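Local coordinates for beta-N-acetylhexosaminidase (Streptomyces plicatus, PDB 1JAK), which hydrolyses terminal beta-linked N-acetylhexosamine residues as a family 20 glycoside hydrolase, probably by substrate-assisted catalysis, and is bound here to an azasugar inhibitor, at residues S167-F171 with T218-G222; P31-G37 with G148-T154; P70-Y74 with S138-W144. All coordinates share one frame; numbering follows the deposited sequence.

Contact 1: residues S167-F171 with T218-G222. With IFG ((2R,3R,4S,5R)-2-acetamido-3,4-dihydroxy-5-hydroxymethyl-piperidine), chain F.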
loop_
_atom_site.group_PDB
_atom_site.type_symbol
_atom_site.label_atom_id
_atom_site.label_comp_id
_atom_site.label_asym_id
_atom_site.label_seq_id
_atom_site.Cartn_x
_atom_site.Cartn_y
_atom_site.Cartn_z
ATOM N N SER A 167 9.217 -4.766 -10.677
ATOM C CA SER A 167 9.799 -4.755 -12.018
ATOM C C SER A 167 11.298 -4.455 -12.014
ATOM O O SER A 167 12.073 -5.142 -12.686
ATOM C CB SER A 167 9.081 -3.727 -12.899
ATOM O OG SER A 167 7.721 -4.081 -13.115
ATOM N N ARG A 168 11.711 -3.430 -11.272
ATOM C CA ARG A 168 13.131 -3.069 -11.212
ATOM C C ARG A 168 13.922 -4.207 -10.572
ATOM O O ARG A 168 14.979 -4.594 -11.068
ATOM C CB ARG A 168 13.299 -1.740 -10.474
ATOM C CG ARG A 168 13.096 -0.527 -11.396
ATOM C CD ARG A 168 11.899 -0.692 -12.350
ATOM N NE ARG A 168 11.769 0.463 -13.242
ATOM C CZ ARG A 168 11.143 1.593 -12.926
ATOM N NH1 ARG A 168 10.561 1.729 -11.739
ATOM N NH2 ARG A 168 11.141 2.613 -13.781
ATOM N N HIS A 169 13.420 -4.727 -9.458
ATOM C CA HIS A 169 14.006 -5.910 -8.838
ATOM C C HIS A 169 12.789 -6.767 -8.525
ATOM O O HIS A 169 11.799 -6.279 -7.979
ATOM C CB HIS A 169 14.787 -5.609 -7.557
ATOM C CG HIS A 169 16.174 -5.098 -7.803
ATOM N ND1 HIS A 169 16.480 -3.756 -7.797
ATOM C CD2 HIS A 169 17.332 -5.747 -8.072
ATOM C CE1 HIS A 169 17.767 -3.598 -8.051
ATOM N NE2 HIS A 169 18.308 -4.791 -8.221
ATOM N N PHE A 170 12.846 -8.037 -8.899
ATOM C CA PHE A 170 11.727 -8.930 -8.660
ATOM C C PHE A 170 11.696 -9.436 -7.225
ATOM O O PHE A 170 12.735 -9.699 -6.621
ATOM C CB PHE A 170 11.803 -10.129 -9.613
ATOM C CG PHE A 170 10.671 -11.106 -9.454
ATOM C CD1 PHE A 170 9.368 -10.744 -9.790
ATOM C CD2 PHE A 170 10.906 -12.388 -8.961
ATOM C CE1 PHE A 170 8.313 -11.643 -9.638
ATOM C CE2 PHE A 170 9.859 -13.298 -8.804
ATOM C CZ PHE A 170 8.561 -12.927 -9.142
ATOM N N PHE A 171 10.490 -9.545 -6.682
ATOM C CA PHE A 171 10.287 -10.070 -5.342
ATOM C C PHE A 171 9.233 -11.155 -5.491
ATOM O O PHE A 171 8.171 -10.920 -6.064
ATOM C CB PHE A 171 9.823 -8.966 -4.386
ATOM C CG PHE A 171 10.891 -7.955 -4.087
ATOM C CD1 PHE A 171 11.079 -6.851 -4.915
ATOM C CD2 PHE A 171 11.761 -8.146 -3.016
ATOM C CE1 PHE A 171 12.125 -5.954 -4.682
ATOM C CE2 PHE A 171 12.810 -7.255 -2.777
ATOM C CZ PHE A 171 12.992 -6.157 -3.612
ATOM N N THR A 218 15.385 -11.026 -16.515
ATOM C CA THR A 218 16.417 -10.317 -15.769
ATOM C C THR A 218 15.811 -9.155 -14.987
ATOM O O THR A 218 14.592 -9.069 -14.841
ATOM C CB THR A 218 17.566 -9.829 -16.706
ATOM O OG1 THR A 218 18.690 -9.423 -15.910
ATOM C CG2 THR A 218 17.112 -8.675 -17.582
ATOM N N GLU A 219 16.663 -8.283 -14.464
ATOM C CA GLU A 219 16.211 -7.137 -13.679
ATOM C C GLU A 219 17.349 -6.132 -13.611
ATOM O O GLU A 219 18.391 -6.315 -14.245
ATOM C CB GLU A 219 15.848 -7.579 -12.254
ATOM C CG GLU A 219 17.011 -8.255 -11.507
ATOM C CD GLU A 219 16.629 -8.778 -10.131
ATOM O OE1 GLU A 219 15.428 -9.034 -9.898
ATOM O OE2 GLU A 219 17.539 -8.952 -9.285
ATOM N N VAL A 220 17.149 -5.069 -12.841
ATOM C CA VAL A 220 18.196 -4.070 -12.675
ATOM C C VAL A 220 19.453 -4.779 -12.179
ATOM O O VAL A 220 19.398 -5.597 -11.253
ATOM C CB VAL A 220 17.788 -2.996 -11.641
ATOM C CG1 VAL A 220 19.004 -2.148 -11.245
ATOM C CG2 VAL A 220 16.708 -2.105 -12.230
ATOM N N GLY A 221 20.586 -4.472 -12.802
ATOM C CA GLY A 221 21.838 -5.082 -12.391
ATOM C C GLY A 221 22.147 -6.401 -13.071
ATOM O O GLY A 221 23.229 -6.954 -12.882
ATOM N N GLY A 222 21.203 -6.911 -13.854
ATOM C CA GLY A 222 21.423 -8.167 -14.546
ATOM C C GLY A 222 21.184 -9.388 -13.681
ATOM O O GLY A 222 20.759 -9.282 -12.530
HETATM N N1 IFG F . 9.614 7.917 -11.630
HETATM C C2 IFG F . 9.105 6.688 -12.293
HETATM C C3 IFG F . 9.309 5.342 -11.485
HETATM C C4 IFG F . 10.657 5.264 -10.736
HETATM C C5 IFG F . 10.815 6.528 -9.890
HETATM C C6 IFG F . 12.079 6.593 -9.038
HETATM C C7 IFG F . 6.804 7.255 -11.630
HETATM C C8 IFG F . 5.320 7.421 -11.833
HETATM C C9 IFG F . 10.771 7.813 -10.728
HETATM N N2 IFG F . 7.669 6.855 -12.609
HETATM O O7 IFG F . 7.232 7.515 -10.514
HETATM O O3 IFG F . 9.196 4.239 -12.374
HETATM O O4 IFG F . 11.711 5.209 -11.697
HETATM O O6 IFG F . 11.922 7.492 -7.945
#
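The carbonyl oxygen of R168 receives the N-H of V220 in a nearly straight bond, N to O 2.8 Å, while E219 CB and V220 CG2 close in beside it. This bond ties together two loops of the family 20 alpha/beta barrel: 167-171 leaves barrel strand 159-165 on the way to helix 173-184, whereas the loop 218-222 carries a type II turn from E219 to G222. Two residues further on the donation runs the other way, from F170 N to E219 OE1 at 2.9 Å, entering on the anti side of the carboxylate and 33° out of its plane. E219 can reach so far because its chain is extended beyond CG. Its second oxygen, OE2, lies at the edge of the H169 imidazole, 3.4 Å from CD2, with the two planes steeply inclined. V220 CB covers one face of the same ring in a CH-pi contact, 4.0 Å from the centroid, and a bond from ND1 to T449 O fixes the ring's rotation. The side chain of R168 bends at chi2 (43°) and heads for the sugar pocket. There D165, D197 and Q199 hold the guanidinium, the two aspartates by salt bridges that probably balance its charge. Near the guanidinium plane, both NH1 and NH2 of R168 converge on inhibitor O3, each at 2.9 Å.

Contact 2: residues P31-G37 with G148-T154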
loop_
_atom_site.group_PDB
_atom_site.type_symbol
_atom_site.label_atom_id
_atom_site.label_comp_id
_atom_site.label_asym_id
_atom_site.label_seq_id
_atom_site.Cartn_x
_atom_site.Cartn_y
_atom_site.Cartn_z
ATOM N N PRO A 31 -6.425 7.378 16.028
ATOM C CA PRO A 31 -7.848 7.046 15.900
ATOM C C PRO A 31 -8.709 8.309 15.915
ATOM O O PRO A 31 -8.321 9.325 16.496
ATOM C CB PRO A 31 -8.113 6.157 17.119
ATOM C CG PRO A 31 -6.771 5.572 17.427
ATOM C CD PRO A 31 -5.851 6.754 17.230
ATOM N N ALA A 32 -9.875 8.237 15.283
ATOM C CA ALA A 32 -10.788 9.374 15.210
ATOM C C ALA A 32 -11.230 9.842 16.594
ATOM O O ALA A 32 -11.395 11.041 16.831
ATOM C CB ALA A 32 -12.002 9.008 14.368
ATOM N N SER A 33 -11.419 8.894 17.505
ATOM C CA SER A 33 -11.844 9.218 18.862
ATOM C C SER A 33 -11.239 8.260 19.879
ATOM O O SER A 33 -11.334 7.046 19.728
ATOM C CB SER A 33 -13.368 9.157 18.964
ATOM O OG SER A 33 -13.790 9.362 20.301
ATOM N N VAL A 34 -10.615 8.816 20.913
ATOM C CA VAL A 34 -10.003 8.013 21.965
ATOM C C VAL A 34 -10.493 8.521 23.315
ATOM O O VAL A 34 -10.319 9.694 23.647
ATOM C CB VAL A 34 -8.461 8.107 21.933
ATOM C CG1 VAL A 34 -7.864 7.187 22.991
ATOM C CG2 VAL A 34 -7.942 7.728 20.552
ATOM N N ASP A 35 -11.106 7.631 24.088
ATOM C CA ASP A 35 -11.631 7.989 25.401
ATOM C C ASP A 35 -11.102 7.030 26.462
ATOM O O ASP A 35 -11.753 6.042 26.807
ATOM C CB ASP A 35 -13.162 7.961 25.361
ATOM C CG ASP A 35 -13.791 8.361 26.679
ATOM O OD1 ASP A 35 -13.131 9.066 27.472
ATOM O OD2 ASP A 35 -14.956 7.979 26.915
ATOM N N PRO A 36 -9.902 7.309 26.992
ATOM C CA PRO A 36 -9.295 6.453 28.016
ATOM C C PRO A 36 -10.027 6.511 29.350
ATOM O O PRO A 36 -10.610 7.536 29.709
ATOM C CB PRO A 36 -7.870 6.987 28.107
ATOM C CG PRO A 36 -8.048 8.449 27.819
ATOM C CD PRO A 36 -9.012 8.435 26.653
ATOM N N GLY A 37 -9.998 5.404 30.081
ATOM C CA GLY A 37 -10.660 5.369 31.369
ATOM C C GLY A 37 -10.715 3.987 31.978
ATOM O O GLY A 37 -10.756 2.982 31.269
ATOM N N GLY A 148 -7.283 0.696 29.303
ATOM C CA GLY A 148 -8.727 0.727 29.424
ATOM C C GLY A 148 -9.364 1.934 28.761
ATOM O O GLY A 148 -8.767 3.008 28.693
ATOM N N GLY A 149 -10.584 1.757 28.265
ATOM C CA GLY A 149 -11.276 2.858 27.625
ATOM C C GLY A 149 -11.982 2.463 26.345
ATOM O O GLY A 149 -12.177 1.280 26.061
ATOM N N THR A 150 -12.359 3.465 25.561
ATOM C CA THR A 150 -13.055 3.221 24.311
ATOM C C THR A 150 -12.457 4.002 23.150
ATOM O O THR A 150 -12.116 5.175 23.285
ATOM C CB THR A 150 -14.542 3.604 24.424
ATOM O OG1 THR A 150 -15.189 2.740 25.367
ATOM C CG2 THR A 150 -15.230 3.486 23.070
ATOM N N ILE A 151 -12.330 3.326 22.013
ATOM C CA ILE A 151 -11.821 3.938 20.794
ATOM C C ILE A 151 -12.907 3.756 19.736
ATOM O O ILE A 151 -13.422 2.654 19.557
ATOM C CB ILE A 151 -10.526 3.242 20.272
ATOM C CG1 ILE A 151 -9.346 3.542 21.197
ATOM C CG2 ILE A 151 -10.220 3.715 18.850
ATOM C CD1 ILE A 151 -8.038 2.892 20.756
ATOM N N GLU A 152 -13.275 4.841 19.065
ATOM C CA GLU A 152 -14.262 4.783 17.990
ATOM C C GLU A 152 -13.456 5.315 16.820
ATOM O O GLU A 152 -12.952 6.436 16.866
ATOM C CB GLU A 152 -15.470 5.662 18.306
ATOM C CG GLU A 152 -16.219 5.188 19.543
ATOM C CD GLU A 152 -17.624 5.743 19.637
ATOM O OE1 GLU A 152 -18.494 5.303 18.854
ATOM O OE2 GLU A 152 -17.855 6.624 20.489
ATOM N N ASP A 153 -13.344 4.508 15.772
ATOM C CA ASP A 153 -12.482 4.852 14.649
ATOM C C ASP A 153 -13.067 4.593 13.255
ATOM O O ASP A 153 -13.596 3.520 12.986
ATOM C CB ASP A 153 -11.203 4.030 14.845
ATOM C CG ASP A 153 -9.980 4.645 14.209
ATOM O OD1 ASP A 153 -10.038 5.797 13.736
ATOM O OD2 ASP A 153 -8.940 3.949 14.204
ATOM N N THR A 154 -12.958 5.587 12.374
ATOM C CA THR A 154 -13.424 5.469 10.993
ATOM C C THR A 154 -12.397 6.194 10.120
ATOM O O THR A 154 -11.730 7.114 10.585
ATOM C CB THR A 154 -14.804 6.127 10.783
ATOM O OG1 THR A 154 -14.757 7.483 11.243
ATOM C CG2 THR A 154 -15.888 5.355 11.538
HETATM O O HOH W 1 -14.166 7.175 21.802
#
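D35 and T150 bond to each other twice, D35 N to T150 O at 2.8 Å and T150 N to D35 O at 2.9 Å, forming a hydrogen-bonded pair between two antiparallel strands. Strand 33-36 thus runs alongside 149-153 in the mixed sheet of the N-terminal family 20 domain. S33 and E152 form a second such pair, sound from E152 N to S33 O but weak in return. On this side of the sheet a water bridges S33 OG and the carbonyl of T150. V34 and I151 project from the other side, where I151 CG2, anti to its backbone N with CG1 on the other branch (chi1 -70°), reaches P31 CB at 3.7 Å. G149 has to be bare, since a CB would run into D35 O and P36 CA; past it, G37 N binds G148 O at 3.0 Å. At the opposite end a side chain takes over from the main chain: A32 N donates to D153 OD1 at 2.9 Å, from above the carboxylate plane and 54° out of it. Strand 100-105 bonds along the far edge of 149-153, and beyond the backbone D103 holds T150 OG1 while Y95 holds E152 OE1. With an alanine in place of D153, A32 N and the indole of W474 would probably both lose their acceptor. W474, from helix 465-474 of the catalytic domain, directs NE1 at the same D153 OD1 that A32 uses.

Contact 3: residues P70-Y74 with S138-W144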
loop_
_atom_site.group_PDB
_atom_site.type_symbol
_atom_site.label_atom_id
_atom_site.label_comp_id
_atom_site.label_asym_id
_atom_site.label_seq_id
_atom_site.Cartn_x
_atom_site.Cartn_y
_atom_site.Cartn_z
ATOM N N PRO A 70 2.401 -16.982 19.191
ATOM C CA PRO A 70 3.852 -17.115 19.370
ATOM C C PRO A 70 4.437 -16.413 20.599
ATOM O O PRO A 70 5.132 -17.037 21.407
ATOM C CB PRO A 70 4.411 -16.551 18.069
ATOM C CG PRO A 70 3.330 -16.876 17.072
ATOM C CD PRO A 70 2.088 -16.502 17.833
ATOM N N ALA A 71 4.156 -15.120 20.738
ATOM C CA ALA A 71 4.680 -14.346 21.860
ATOM C C ALA A 71 4.030 -14.656 23.204
ATOM O O ALA A 71 4.689 -14.585 24.243
ATOM C CB ALA A 71 4.568 -12.847 21.558
ATOM N N THR A 72 2.742 -14.990 23.198
ATOM C CA THR A 72 2.051 -15.303 24.444
ATOM C C THR A 72 2.247 -16.764 24.810
ATOM O O THR A 72 2.373 -17.105 25.987
ATOM C CB THR A 72 0.531 -15.065 24.344
ATOM O OG1 THR A 72 -0.022 -15.934 23.344
ATOM C CG2 THR A 72 0.232 -13.612 23.992
ATOM N N GLY A 73 2.270 -17.616 23.792
ATOM C CA GLY A 73 2.412 -19.042 24.014
ATOM C C GLY A 73 1.063 -19.636 24.379
ATOM O O GLY A 73 0.944 -20.849 24.577
ATOM N N TYR A 74 0.045 -18.778 24.462
ATOM C CA TYR A 74 -1.316 -19.190 24.816
ATOM C C TYR A 74 -2.050 -19.918 23.693
ATOM O O TYR A 74 -1.782 -19.698 22.513
ATOM C CB TYR A 74 -2.173 -17.980 25.211
ATOM C CG TYR A 74 -1.671 -17.143 26.368
ATOM C CD1 TYR A 74 -0.778 -17.659 27.311
ATOM C CD2 TYR A 74 -2.137 -15.843 26.549
ATOM C CE1 TYR A 74 -0.367 -16.894 28.404
ATOM C CE2 TYR A 74 -1.736 -15.074 27.635
ATOM C CZ TYR A 74 -0.853 -15.603 28.559
ATOM O OH TYR A 74 -0.471 -14.838 29.635
ATOM N N SER A 138 8.840 -16.330 20.454
ATOM C CA SER A 138 8.857 -17.268 21.571
ATOM C C SER A 138 8.066 -16.685 22.734
ATOM O O SER A 138 7.952 -15.465 22.866
ATOM C CB SER A 138 10.298 -17.559 22.002
ATOM O OG SER A 138 10.956 -16.379 22.428
ATOM N N ALA A 139 7.515 -17.558 23.572
ATOM C CA ALA A 139 6.721 -17.124 24.713
ATOM C C ALA A 139 7.447 -16.087 25.559
ATOM O O ALA A 139 8.607 -16.272 25.928
ATOM C CB ALA A 139 6.336 -18.324 25.571
ATOM N N GLN A 140 6.751 -14.995 25.852
ATOM C CA GLN A 140 7.296 -13.912 26.657
ATOM C C GLN A 140 6.434 -13.774 27.909
ATOM O O GLN A 140 5.263 -14.156 27.912
ATOM C CB GLN A 140 7.276 -12.603 25.861
ATOM C CG GLN A 140 7.992 -12.669 24.520
ATOM C CD GLN A 140 9.489 -12.884 24.653
ATOM O OE1 GLN A 140 10.165 -12.166 25.389
ATOM N NE2 GLN A 140 10.015 -13.865 23.928
ATOM N N PRO A 141 7.001 -13.216 28.987
ATOM C CA PRO A 141 6.274 -13.034 30.249
ATOM C C PRO A 141 5.142 -12.017 30.172
ATOM O O PRO A 141 4.228 -12.036 30.991
ATOM C CB PRO A 141 7.365 -12.572 31.218
ATOM C CG PRO A 141 8.634 -13.062 30.597
ATOM C CD PRO A 141 8.407 -12.811 29.140
ATOM N N GLY A 142 5.199 -11.133 29.183
ATOM C CA GLY A 142 4.182 -10.106 29.075
ATOM C C GLY A 142 4.638 -8.961 29.964
ATOM O O GLY A 142 5.836 -8.677 29.999
ATOM N N PRO A 143 3.738 -8.300 30.710
ATOM C CA PRO A 143 2.288 -8.518 30.813
ATOM C C PRO A 143 1.569 -8.121 29.527
ATOM O O PRO A 143 1.978 -7.176 28.852
ATOM C CB PRO A 143 1.877 -7.610 31.975
ATOM C CG PRO A 143 3.153 -7.370 32.727
ATOM C CD PRO A 143 4.161 -7.237 31.634
ATOM N N TRP A 144 0.494 -8.831 29.202
ATOM C CA TRP A 144 -0.276 -8.544 27.994
ATOM C C TRP A 144 -1.403 -7.577 28.325
ATOM O O TRP A 144 -2.582 -7.929 28.296
ATOM C CB TRP A 144 -0.819 -9.852 27.413
ATOM C CG TRP A 144 0.276 -10.848 27.192
ATOM C CD1 TRP A 144 0.433 -12.054 27.819
ATOM C CD2 TRP A 144 1.409 -10.692 26.330
ATOM N NE1 TRP A 144 1.599 -12.655 27.401
ATOM C CE2 TRP A 144 2.216 -11.841 26.487
ATOM C CE3 TRP A 144 1.822 -9.690 25.440
ATOM C CZ2 TRP A 144 3.414 -12.017 25.787
ATOM C CZ3 TRP A 144 3.014 -9.864 24.744
ATOM C CH2 TRP A 144 3.796 -11.021 24.922
HETATM O O HOH W 2 2.914 -15.208 28.076
#
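The indole of W144 is clasped between a threonine methyl from the other segment and a glycine of its own. T72 CG2 sits over one face, 3.8 Å from the centroid of the five-membered ring, in a CH-pi contact only 15° off the ring normal. On the opposite face G142 CA lies above the centre of the indole, just before the cis peptide bond to P143; a side chain on G142 would clash with W144 N. The torsion of T72 explains the methyl's place: OG1 stands between the backbone N and the carbonyl carbon (chi1 62°), bonded to L68 O and accepting Y74 N at 3.1 Å in an ST turn, and CG2 is thereby turned to the indole. Y74 meets the same indole obliquely. Its OH lies at the edge of the indole, in plane, 3.4 Å from W144 CD1, and T72 CB rests against one face of the tyrosine ring. Along another part of the indole, A71 CB packs on W144 CH2 at 3.9 Å. Polar groups complete the joint. Q140 N donates to A71 O over a short 2.6 Å, and A139 CA adds a CA-H...O contact to that same oxygen. Q140 doubles back at chi2 to bond NE2 to S138 O, which ties the loop to itself. One water, held in the indole plane by W144 NE1, donates to T72 O at 2.9 Å and to Q140 O. The whole is a worked case of a helix C-terminus: G73 leaves the helical path with positive phi, and the carbonyls of A71 and T72, at the end of helix 55-72, are taken up by a loop N-H and a water.

Overall arrangement
Contact 1 is the buried one, a pair of barrel loops beside the inhibitor pocket, which R168 helps to line; a backbone bond and a carboxylate-to-backbone bond join them, while salt bridges from outside the pair hold R168. Contacts 2 and 3 are partly buried and belong to the N-terminal domain, their centres 25 Å apart; they share one continuous piece of chain, since residues 138-144 lead directly into strand 145-153. Contact 2 relies on repeated backbone bonds between strands, whereas contact 3 seats an aromatic side chain against a helix end with few direct polar links. Contact 1 lies about 44 Å from contact 2, centre to centre, yet contact 2 also reaches the catalytic domain, through W474.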